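Local coordinates for magnesium and cobalt efflux protein CorC (Pseudomonas aeruginosa, PDB 3LLB) that probably takes part in the transport of magnesium and cobalt ions, the piece here being its transporter-associated domain, at residues V13-V19 / F35-G39. Residues are numbered along the deposited sequence.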
ATOM      1  N   VAL A  13       0.805  -5.235   3.840  1.00  6.64           N
ATOM      2  CA  VAL A  13       1.816  -4.196   3.811  1.00  6.59           C
ATOM      3  C   VAL A  13       1.456  -3.086   4.762  1.00  6.56           C
ATOM      4  O   VAL A  13       0.343  -2.539   4.687  1.00  7.88           O
ATOM      5  CB  VAL A  13       1.974  -3.697   2.364  1.00  6.54           C
ATOM      6  CG1 VAL A  13       3.001  -2.616   2.270  1.00  7.29           C
ATOM      7  CG2 VAL A  13       2.355  -4.855   1.406  1.00  7.33           C
ATOM      8  N   LYS A  14       2.364  -2.726   5.681  1.00  7.00           N
ATOM      9  CA  LYS A  14       2.124  -1.578   6.564  1.00  7.23           C
ATOM     10  C   LYS A  14       2.139  -0.259   5.772  1.00  7.15           C
ATOM     11  O   LYS A  14       2.971  -0.080   4.847  1.00  6.57           O
ATOM     12  CB  LYS A  14       3.175  -1.547   7.652  1.00  7.66           C
ATOM     13  CG  LYS A  14       3.008  -2.633   8.739  1.00  9.37           C
ATOM     14  CD  LYS A  14       4.124  -2.503   9.709  1.00  9.91           C
ATOM     15  CE  LYS A  14       3.970  -3.494  10.821  1.00 14.82           C
ATOM     16  NZ  LYS A  14       5.178  -3.519  11.712  1.00 14.89           N
ATOM     17  N   ALA A  15       1.194   0.646   6.088  1.00  6.95           N
ATOM     18  CA  ALA A  15       1.152   1.948   5.436  1.00  6.47           C
ATOM     19  C   ALA A  15       2.435   2.807   5.632  1.00  7.64           C
ATOM     20  O   ALA A  15       2.826   3.585   4.789  1.00  8.15           O
ATOM     21  CB  ALA A  15      -0.157   2.676   5.893  1.00  6.68           C
ATOM     22  N   LEU A  16       3.120   2.613   6.742  1.00  9.52           N
ATOM     23  CA  LEU A  16       4.373   3.307   7.063  1.00 10.28           C
ATOM     24  C   LEU A  16       5.591   2.809   6.287  1.00  9.74           C
ATOM     25  O   LEU A  16       6.650   3.442   6.342  1.00 11.05           O
ATOM     26  CB  LEU A  16       4.629   3.281   8.619  1.00 11.91           C
ATOM     27  CG  LEU A  16       4.587   1.914   9.381  1.00 15.11           C
ATOM     28  CD1 LEU A  16       5.840   1.060   9.060  1.00 17.80           C
ATOM     29  CD2 LEU A  16       4.300   1.921  10.953  1.00 18.59           C
ATOM     30  N   THR A  17       5.473   1.679   5.574  1.00  9.14           N
ATOM     31  CA  THR A  17       6.542   1.206   4.630  1.00  8.20           C
ATOM     32  C   THR A  17       7.039   2.302   3.706  1.00  8.68           C
ATOM     33  O   THR A  17       6.270   2.821   2.958  1.00  9.60           O
ATOM     34  CB  THR A  17       6.088   0.016   3.762  1.00  7.62           C
ATOM     35  OG1 THR A  17       5.569  -0.981   4.639  1.00  7.08           O
ATOM     36  CG2 THR A  17       7.251  -0.593   2.884  1.00  6.00           C
ATOM     37  N   PRO A  18       8.333   2.645   3.781  1.00  8.67           N
ATOM     38  CA  PRO A  18       8.929   3.530   2.836  1.00  8.57           C
ATOM     39  C   PRO A  18       8.715   3.075   1.417  1.00  8.27           C
ATOM     40  O   PRO A  18       8.828   1.909   1.143  1.00  7.39           O
ATOM     41  CB  PRO A  18      10.416   3.411   3.199  1.00  8.97           C
ATOM     42  CG  PRO A  18      10.371   3.378   4.661  1.00  9.33           C
ATOM     43  CD  PRO A  18       9.306   2.338   4.857  1.00  9.07           C
ATOM     44  N   VAL A  19       8.427   3.995   0.527  1.00  8.41           N
ATOM     45  CA  VAL A  19       8.302   3.638  -0.869  1.00  9.91           C
ATOM     46  C   VAL A  19       9.592   2.951  -1.433  1.00 10.46           C
ATOM     47  O   VAL A  19       9.486   1.994  -2.224  1.00 10.20           O
ATOM     48  CB  VAL A  19       7.779   4.878  -1.713  1.00 10.85           C
ATOM     49  CG1 VAL A  19       8.091   4.684  -3.184  1.00 10.40           C
ATOM     50  CG2 VAL A  19       6.316   5.018  -1.505  1.00 12.57           C
ATOM     51  N   PHE A  35       6.797  10.419  -3.221  1.00 22.32           N
ATOM     52  CA  PHE A  35       6.090   9.799  -2.078  1.00 21.31           C
ATOM     53  C   PHE A  35       6.974   9.314  -1.003  1.00 20.79           C
ATOM     54  O   PHE A  35       7.937   8.644  -1.339  1.00 22.70           O
ATOM     55  CB  PHE A  35       5.309   8.588  -2.542  1.00 20.96           C
ATOM     56  CG  PHE A  35       4.353   8.878  -3.632  1.00 20.49           C
ATOM     57  CD1 PHE A  35       3.111   9.433  -3.332  1.00 19.91           C
ATOM     58  CD2 PHE A  35       4.665   8.596  -4.946  1.00 22.01           C
ATOM     59  CE1 PHE A  35       2.208   9.682  -4.314  1.00 20.42           C
ATOM     60  CE2 PHE A  35       3.751   8.848  -5.948  1.00 22.58           C
ATOM     61  CZ  PHE A  35       2.503   9.403  -5.621  1.00 20.80           C
ATOM     62  N   ASP A  36       6.622   9.490   0.275  1.00 18.74           N
ATOM     63  CA  ASP A  36       7.484   8.937   1.340  1.00 17.75           C
ATOM     64  C   ASP A  36       7.091   7.534   1.718  1.00 15.72           C
ATOM     65  O   ASP A  36       7.939   6.721   1.952  1.00 14.84           O
ATOM     66  CB  ASP A  36       7.475   9.762   2.624  1.00 18.95           C
ATOM     67  CG  ASP A  36       8.267  11.054   2.501  1.00 22.78           C
ATOM     68  OD1 ASP A  36       9.176  11.132   1.658  1.00 27.53           O
ATOM     69  OD2 ASP A  36       7.963  12.027   3.245  1.00 29.32           O
ATOM     70  N   THR A  37       5.799   7.280   1.872  1.00 13.71           N
ATOM     71  CA  THR A  37       5.342   5.977   2.370  1.00 12.72           C
ATOM     72  C   THR A  37       4.210   5.451   1.518  1.00 11.36           C
ATOM     73  O   THR A  37       3.615   6.182   0.752  1.00 11.52           O
ATOM     74  CB  THR A  37       4.882   6.064   3.828  1.00 13.38           C
ATOM     75  OG1 THR A  37       3.745   6.916   3.895  1.00 13.38           O
ATOM     76  CG2 THR A  37       6.009   6.647   4.738  1.00 14.89           C
ATOM     77  N   VAL A  38       4.001   4.140   1.596  1.00 10.96           N
ATOM     78  CA  VAL A  38       2.908   3.461   0.898  1.00 10.90           C
ATOM     79  C   VAL A  38       1.563   4.103   1.214  1.00 10.15           C
ATOM     80  O   VAL A  38       0.712   4.252   0.345  1.00 11.11           O
ATOM     81  CB  VAL A  38       2.925   1.941   1.210  1.00 11.25           C
ATOM     82  CG1 VAL A  38       1.587   1.234   0.829  1.00 12.45           C
ATOM     83  CG2 VAL A  38       4.131   1.292   0.517  1.00 11.20           C
ATOM     84  N   GLY A  39       1.336   4.457   2.471  1.00 10.06           N
ATOM     85  CA  GLY A  39       0.051   5.093   2.841  1.00  9.87           C
ATOM     86  C   GLY A  39      -0.136   6.434   2.139  1.00  8.72           C
ATOM     87  O   GLY A  39      -1.235   6.756   1.720  1.00  9.06           O
TER
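A single antiparallel beta bridge between two helix N-termini ties residues 13-19, the exit from strand 11-14 into helix 19-26, to residues 35-39, the lead-in to helix 38-46. Pro-18 and Thr-37, both N-cap residues, face each other with CA atoms 4.4 Å apart. Two hydrogen bonds frame them: Val-38 N to Thr-17 O (3.0 Å) and Val-19 N to Asp-36 O (3.1 Å). In this transporter-associated domain, an antiparallel sheet with two helices, the bridge thus holds the starts of both helices together beside the sheet. A type I turn from Lys-14 to Thr-17, in which Thr-17 N and OG1 both bond to Lys-14 O, directs Ala-15 O to Gly-39 N (2.9 Å), so that two first-turn amides of helix 38-46 find acceptors in the turn and linker. Beneath this backbone network, Val-38 turns inward, its CG1 4.3 Å from Val-13 CG1, and joins Phe-22 and Leu-76 in the core. At the other end, Val-19 CG2 packs 3.9 Å from Phe-35 CB.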